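Local atomic coordinates of chromosomal replication initiator protein DnaA (PDB entry 2Z4S), a protein that probably initiates and regulates chromosomal replication, with its ATP-bound form binding the origin and assembling into a right-handed spiral filament on the DNA. Residues F134-V139 against G255-L260; D160-Y165 against R192-I197. All coordinates share one frame; numbering follows the deposited sequence.

The two contacts sit at the outermost strands of one parallel four-stranded sheet in the AAA+ domain. Contact 1 adds an extended loop, 255-260, to strand 133-136; contact 2 pairs the start of strand 163-167 with the chain entering strand 197-201. Their centres lie about 22 Å apart and they do not touch. Both are partly buried, but contact 1 is nearer the middle of the chain, about 10 Å from its centre against about 18 Å, and leads into the nucleotide pocket; contact 2 is away from the annotated sites. Backbone hydrogen bonds hold both, supplemented by an aromatic ring and a lysine chain in contact 1 and by a carboxylate and crowded basic groups in contact 2.

Contact 1: F134-V139 against G255-L260; sequences FIYGGV and GLVAKL. With ADP (adenosine-5'-diphosphate), chain C.
Loop residues 256-260 run within 13° of strand residues 134-137, with one bridge, Tyr136 to Lys259. Three backbone hydrogen bonds tie them: Phe134 N to Leu256 O, 2.8 Å; Tyr136 N to Ala258 O, its donor above the carbonyl plane; and Leu260 N to Tyr136 O, 2.9 Å and in plane. Tyr136 places CG between its backbone N and carbonyl carbon (chi1 81°), which brings the ring beside the partner chain. Lys259, with CG anti to its N and the rest extended, crosses that ring obliquely: Lys259 CG lies over one face, in a CH-pi contact 4.0 Å from the Tyr136 ring centroid, and Lys259 CD passes 3.4 Å from Tyr136 OH. A leucine here removes the ring and its hydroxyl, and would probably leave the Lys259 chain less well held against the strand. Ile135 CG2 meets Leu260 CD1 at 3.9 Å, and Leu260 also touches Asn113 and Lys143, both nucleotide-binding residues. Val139 reaches the ADP phosphate. The chemistry implies a division of labour: main-chain hydrogen bonds set the pairing, side-chain contacts pad it, and the bond from Lys143 NZ to Gly137 O, with Leu260 against Lys143, ties it to the Walker A loop.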
loop_
_atom_site.group_PDB
_atom_site.type_symbol
_atom_site.label_atom_id
_atom_site.label_comp_id
_atom_site.label_asym_id
_atom_site.label_seq_id
_atom_site.Cartn_x
_atom_site.Cartn_y
_atom_site.Cartn_z
ATOM N N PHE A 134 -1.166 -11.597 1.938
ATOM C CA PHE A 134 0.186 -11.077 1.914
ATOM C C PHE A 134 0.489 -10.574 0.530
ATOM O O PHE A 134 0.828 -11.351 -0.348
ATOM C CB PHE A 134 1.194 -12.163 2.291
ATOM C CG PHE A 134 2.607 -11.667 2.385
ATOM C CD1 PHE A 134 3.382 -11.509 1.243
ATOM C CD2 PHE A 134 3.156 -11.333 3.618
ATOM C CE1 PHE A 134 4.692 -11.023 1.324
ATOM C CE2 PHE A 134 4.463 -10.846 3.715
ATOM C CZ PHE A 134 5.235 -10.690 2.562
ATOM N N ILE A 135 0.362 -9.268 0.341
ATOM C CA ILE A 135 0.632 -8.651 -0.943
ATOM C C ILE A 135 2.084 -8.194 -0.993
ATOM O O ILE A 135 2.611 -7.690 -0.011
ATOM C CB ILE A 135 -0.288 -7.437 -1.158
ATOM C CG1 ILE A 135 -1.753 -7.868 -1.051
ATOM C CG2 ILE A 135 -0.012 -6.811 -2.515
ATOM C CD1 ILE A 135 -2.738 -6.749 -1.282
ATOM N N TYR A 136 2.735 -8.363 -2.131
ATOM C CA TYR A 136 4.124 -7.943 -2.241
ATOM C C TYR A 136 4.460 -7.491 -3.661
ATOM O O TYR A 136 3.863 -7.966 -4.632
ATOM C CB TYR A 136 5.054 -9.093 -1.811
ATOM C CG TYR A 136 5.310 -10.169 -2.863
ATOM C CD1 TYR A 136 6.443 -10.114 -3.684
ATOM C CD2 TYR A 136 4.427 -11.241 -3.034
ATOM C CE1 TYR A 136 6.696 -11.096 -4.645
ATOM C CE2 TYR A 136 4.668 -12.227 -3.995
ATOM C CZ TYR A 136 5.810 -12.145 -4.795
ATOM O OH TYR A 136 6.072 -13.117 -5.740
ATOM N N GLY A 137 5.421 -6.577 -3.769
ATOM C CA GLY A 137 5.842 -6.071 -5.060
ATOM C C GLY A 137 6.794 -4.910 -4.868
ATOM O O GLY A 137 6.877 -4.356 -3.768
ATOM N N GLY A 138 7.502 -4.537 -5.933
ATOM C CA GLY A 138 8.457 -3.444 -5.865
ATOM C C GLY A 138 7.856 -2.135 -5.405
ATOM O O GLY A 138 6.694 -2.074 -5.034
ATOM N N VAL A 139 8.647 -1.073 -5.426
ATOM C CA VAL A 139 8.151 0.235 -4.988
ATOM C C VAL A 139 7.135 0.820 -5.963
ATOM O O VAL A 139 7.156 0.528 -7.168
ATOM C CB VAL A 139 9.281 1.251 -4.841
ATOM C CG1 VAL A 139 9.082 2.025 -3.594
ATOM C CG2 VAL A 139 10.616 0.545 -4.849
ATOM N N GLY A 255 -1.587 -18.330 3.726
ATOM C CA GLY A 255 -2.834 -17.758 3.262
ATOM C C GLY A 255 -2.622 -17.190 1.879
ATOM O O GLY A 255 -1.665 -17.576 1.179
ATOM N N LEU A 256 -3.511 -16.278 1.482
ATOM C CA LEU A 256 -3.411 -15.626 0.185
ATOM C C LEU A 256 -2.097 -14.868 0.067
ATOM O O LEU A 256 -1.714 -14.124 0.966
ATOM C CB LEU A 256 -4.576 -14.665 -0.013
ATOM C CG LEU A 256 -5.862 -15.339 -0.474
ATOM C CD1 LEU A 256 -6.919 -14.287 -0.785
ATOM C CD2 LEU A 256 -5.554 -16.180 -1.707
ATOM N N VAL A 257 -1.419 -15.064 -1.058
ATOM C CA VAL A 257 -0.143 -14.425 -1.317
ATOM C C VAL A 257 -0.087 -13.863 -2.725
ATOM O O VAL A 257 0.434 -14.517 -3.616
ATOM C CB VAL A 257 0.985 -15.433 -1.172
ATOM C CG1 VAL A 257 2.323 -14.774 -1.444
ATOM C CG2 VAL A 257 0.934 -16.034 0.209
ATOM N N ALA A 258 -0.602 -12.655 -2.924
ATOM C CA ALA A 258 -0.595 -12.033 -4.246
ATOM C C ALA A 258 0.675 -11.232 -4.555
ATOM O O ALA A 258 1.389 -10.803 -3.656
ATOM C CB ALA A 258 -1.807 -11.144 -4.390
ATOM N N LYS A 259 0.945 -11.031 -5.841
ATOM C CA LYS A 259 2.118 -10.275 -6.292
ATOM C C LYS A 259 1.769 -9.155 -7.294
ATOM O O LYS A 259 1.051 -9.383 -8.270
ATOM C CB LYS A 259 3.120 -11.218 -6.953
ATOM C CG LYS A 259 4.264 -10.493 -7.608
ATOM C CD LYS A 259 5.077 -11.412 -8.481
ATOM C CE LYS A 259 6.257 -10.673 -9.073
ATOM N NZ LYS A 259 6.963 -11.469 -10.106
ATOM N N LEU A 260 2.274 -7.951 -7.054
ATOM C CA LEU A 260 2.036 -6.838 -7.959
ATOM C C LEU A 260 3.240 -6.719 -8.891
ATOM O O LEU A 260 4.365 -6.954 -8.475
ATOM C CB LEU A 260 1.874 -5.540 -7.170
ATOM C CG LEU A 260 0.579 -5.342 -6.378
ATOM C CD1 LEU A 260 0.734 -4.224 -5.384
ATOM C CD2 LEU A 260 -0.548 -5.003 -7.314
HETATM P PB ADP C . 3.833 1.214 -3.001
HETATM O O1B ADP C . 2.905 0.080 -3.075
HETATM O O2B ADP C . 5.280 0.725 -3.434
HETATM O O3B ADP C . 3.868 1.812 -1.504
HETATM P PA ADP C . 1.950 2.952 -3.710
HETATM O O1A ADP C . 0.913 1.904 -3.745
HETATM O O2A ADP C . 1.930 3.630 -2.259
HETATM O O3A ADP C . 3.424 2.359 -4.026
HETATM O "O5'" ADP C . 1.716 4.072 -4.821
HETATM C "C5'" ADP C . 0.441 4.567 -4.557
HETATM C "C4'" ADP C . 0.072 5.674 -5.506
HETATM O "O4'" ADP C . 0.144 5.228 -6.867
HETATM C "C3'" ADP C . -1.344 6.076 -5.136
HETATM O "O3'" ADP C . -1.416 7.446 -4.732
HETATM C "C2'" ADP C . -2.191 5.768 -6.359
HETATM O "O2'" ADP C . -2.886 6.951 -6.808
HETATM C "C1'" ADP C . -1.192 5.235 -7.417
HETATM N N9 ADP C . -1.548 3.894 -7.910
HETATM C C8 ADP C . -0.901 2.719 -7.654
HETATM N N7 ADP C . -1.486 1.737 -8.272
HETATM C C5 ADP C . -2.539 2.219 -8.958
HETATM C C6 ADP C . -3.528 1.657 -9.803
HETATM N N6 ADP C . -3.525 0.304 -10.078
HETATM N N1 ADP C . -4.465 2.467 -10.336
HETATM C C2 ADP C . -4.480 3.776 -10.082
HETATM N N3 ADP C . -3.564 4.340 -9.298
HETATM C C4 ADP C . -2.595 3.609 -8.726
#

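Contact 2: D160-Y165 against R192-I197; sequences DLRVMY and RKKVDI
Val163 and Ile197 form a parallel bridge where 160-165 meets 192-197, just as the two chains enter their strands. Arg162 O takes a nearly straight hydrogen bond from Asp196 N (3.0 Å, 174°) and a weak one from Ile197 N, while Met164 N donates a hydrogen bond to Ile197 O, 2.8 Å away and nearly along the C=O axis. Asp196 also turns its carboxylate back, with OD2 accepting from Arg162 N, although the position of OD2 is less sure.

Arg162 gives the contact more surface than any other residue. Arg162 CB lies 3.7 Å from Lys194 O, and CB and CG run beside Asp196; Arg162 CD then comes 3.2 Å from Asp196 OD1. At chi3 the chain bends (81°), carrying the head away from the acid and over to Lys194. NE now has Lys194 O at the guanidinium edge, in its plane. CZ lies near Lys194 CA and CB, and Arg162 NH2 ends 3.5 Å from Lys194 CE. The guanidinium stands 89° to the carboxylate, and Arg162 NE stays 4.6 Å from Asp196 OD1, so the pair is crossed rather than docked. With Arg162 NH2 also 4.3 Å from Lys194 NZ, the nearby acid would probably ease the crowding of like charges.

Ile197 CG2 meets both methyls of Val163 on the face toward helix 143-157, where Ile197 packs on Ile150; on the other side Met164 CB rests on Val195 CG1 at 3.7 Å, and Val195 turns to Leu223 of helix 210-224. Here strand 163-167 joins strand 197-201 through a beta-alpha-beta crossover containing helices 168-182 and 184-193.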
loop_
_atom_site.group_PDB
_atom_site.type_symbol
_atom_site.label_atom_id
_atom_site.label_comp_id
_atom_site.label_asym_id
_atom_site.label_seq_id
_atom_site.Cartn_x
_atom_site.Cartn_y
_atom_site.Cartn_z
ATOM N N ASP A 160 -19.452 -1.129 11.728
ATOM C CA ASP A 160 -19.379 -1.711 13.062
ATOM C C ASP A 160 -18.141 -2.604 13.213
ATOM O O ASP A 160 -18.239 -3.748 13.657
ATOM C CB ASP A 160 -20.646 -2.523 13.375
ATOM C CG ASP A 160 -21.704 -1.703 14.112
ATOM O OD1 ASP A 160 -21.352 -1.024 15.104
ATOM O OD2 ASP A 160 -22.891 -1.745 13.713
ATOM N N LEU A 161 -16.979 -2.079 12.836
ATOM C CA LEU A 161 -15.740 -2.838 12.947
ATOM C C LEU A 161 -14.536 -1.963 13.210
ATOM O O LEU A 161 -14.383 -0.891 12.630
ATOM C CB LEU A 161 -15.470 -3.671 11.692
ATOM C CG LEU A 161 -16.185 -5.013 11.562
ATOM C CD1 LEU A 161 -15.489 -5.851 10.504
ATOM C CD2 LEU A 161 -16.155 -5.737 12.882
ATOM N N ARG A 162 -13.680 -2.457 14.094
ATOM C CA ARG A 162 -12.462 -1.780 14.497
ATOM C C ARG A 162 -11.370 -2.109 13.470
ATOM O O ARG A 162 -10.725 -3.160 13.549
ATOM C CB ARG A 162 -12.066 -2.281 15.891
ATOM C CG ARG A 162 -13.241 -2.884 16.684
ATOM C CD ARG A 162 -12.774 -3.760 17.862
ATOM N NE ARG A 162 -12.411 -2.955 19.025
ATOM C CZ ARG A 162 -13.203 -2.749 20.073
ATOM N NH1 ARG A 162 -14.407 -3.304 20.110
ATOM N NH2 ARG A 162 -12.807 -1.960 21.067
ATOM N N VAL A 163 -11.175 -1.220 12.499
ATOM C CA VAL A 163 -10.160 -1.445 11.477
ATOM C C VAL A 163 -8.869 -0.731 11.826
ATOM O O VAL A 163 -8.862 0.474 12.079
ATOM C CB VAL A 163 -10.619 -0.956 10.102
ATOM C CG1 VAL A 163 -9.556 -1.272 9.056
ATOM C CG2 VAL A 163 -11.934 -1.609 9.748
ATOM N N MET A 164 -7.773 -1.482 11.812
ATOM C CA MET A 164 -6.466 -0.945 12.159
ATOM C C MET A 164 -5.433 -1.012 11.037
ATOM O O MET A 164 -5.061 -2.097 10.570
ATOM C CB MET A 164 -5.936 -1.685 13.392
ATOM C CG MET A 164 -4.508 -1.338 13.795
ATOM S SD MET A 164 -4.339 0.291 14.521
ATOM C CE MET A 164 -4.825 -0.069 16.208
ATOM N N TYR A 165 -4.985 0.165 10.606
ATOM C CA TYR A 165 -3.965 0.281 9.569
ATOM C C TYR A 165 -2.736 0.735 10.322
ATOM O O TYR A 165 -2.830 1.594 11.182
ATOM C CB TYR A 165 -4.329 1.339 8.526
ATOM C CG TYR A 165 -3.202 1.592 7.552
ATOM C CD1 TYR A 165 -2.841 0.631 6.610
ATOM C CD2 TYR A 165 -2.437 2.747 7.636
ATOM C CE1 TYR A 165 -1.736 0.811 5.785
ATOM C CE2 TYR A 165 -1.332 2.940 6.822
ATOM C CZ TYR A 165 -0.984 1.970 5.904
ATOM O OH TYR A 165 0.141 2.140 5.138
ATOM N N ARG A 192 -4.404 -6.208 19.515
ATOM C CA ARG A 192 -5.129 -7.477 19.538
ATOM C C ARG A 192 -6.528 -7.171 20.055
ATOM O O ARG A 192 -7.423 -6.808 19.292
ATOM C CB ARG A 192 -4.449 -8.480 20.462
ATOM C CG ARG A 192 -2.963 -8.583 20.255
ATOM C CD ARG A 192 -2.367 -9.644 21.152
ATOM N NE ARG A 192 -0.909 -9.612 21.172
ATOM C CZ ARG A 192 -0.154 -10.579 21.677
ATOM N NH1 ARG A 192 -0.722 -11.656 22.200
ATOM N NH2 ARG A 192 1.168 -10.467 21.666
ATOM N N LYS A 193 -6.702 -7.308 21.362
ATOM C CA LYS A 193 -7.972 -7.037 22.019
ATOM C C LYS A 193 -8.916 -6.141 21.205
ATOM O O LYS A 193 -10.024 -6.546 20.861
ATOM C CB LYS A 193 -7.696 -6.376 23.374
ATOM C CG LYS A 193 -8.918 -6.133 24.246
ATOM C CD LYS A 193 -9.426 -7.436 24.853
ATOM C CE LYS A 193 -10.445 -7.180 25.963
ATOM N NZ LYS A 193 -10.834 -8.443 26.659
ATOM N N LYS A 194 -8.466 -4.936 20.873
ATOM C CA LYS A 194 -9.311 -3.985 20.158
ATOM C C LYS A 194 -9.147 -3.839 18.634
ATOM O O LYS A 194 -9.097 -2.718 18.121
ATOM C CB LYS A 194 -9.167 -2.605 20.813
ATOM C CG LYS A 194 -8.694 -2.658 22.266
ATOM C CD LYS A 194 -8.844 -1.319 22.973
ATOM C CE LYS A 194 -10.310 -1.031 23.287
ATOM N NZ LYS A 194 -10.525 0.285 23.957
ATOM N N VAL A 195 -9.065 -4.954 17.908
ATOM C CA VAL A 195 -8.953 -4.891 16.447
ATOM C C VAL A 195 -9.604 -6.097 15.818
ATOM O O VAL A 195 -9.433 -7.214 16.301
ATOM C CB VAL A 195 -7.490 -4.851 15.935
ATOM C CG1 VAL A 195 -6.802 -3.604 16.437
ATOM C CG2 VAL A 195 -6.744 -6.104 16.348
ATOM N N ASP A 196 -10.340 -5.869 14.735
ATOM C CA ASP A 196 -11.014 -6.951 14.033
ATOM C C ASP A 196 -10.211 -7.254 12.795
ATOM O O ASP A 196 -10.039 -8.406 12.403
ATOM C CB ASP A 196 -12.418 -6.519 13.675
ATOM C CG ASP A 196 -13.095 -5.817 14.823
ATOM O OD1 ASP A 196 -13.003 -6.337 15.961
ATOM O OD2 ASP A 196 -13.712 -4.753 14.592
ATOM N N ILE A 197 -9.714 -6.200 12.175
ATOM C CA ILE A 197 -8.882 -6.368 11.008
ATOM C C ILE A 197 -7.662 -5.487 11.236
ATOM O O ILE A 197 -7.781 -4.326 11.657
ATOM C CB ILE A 197 -9.612 -5.978 9.711
ATOM C CG1 ILE A 197 -8.649 -6.145 8.541
ATOM C CG2 ILE A 197 -10.171 -4.567 9.811
ATOM C CD1 ILE A 197 -9.224 -5.744 7.227
#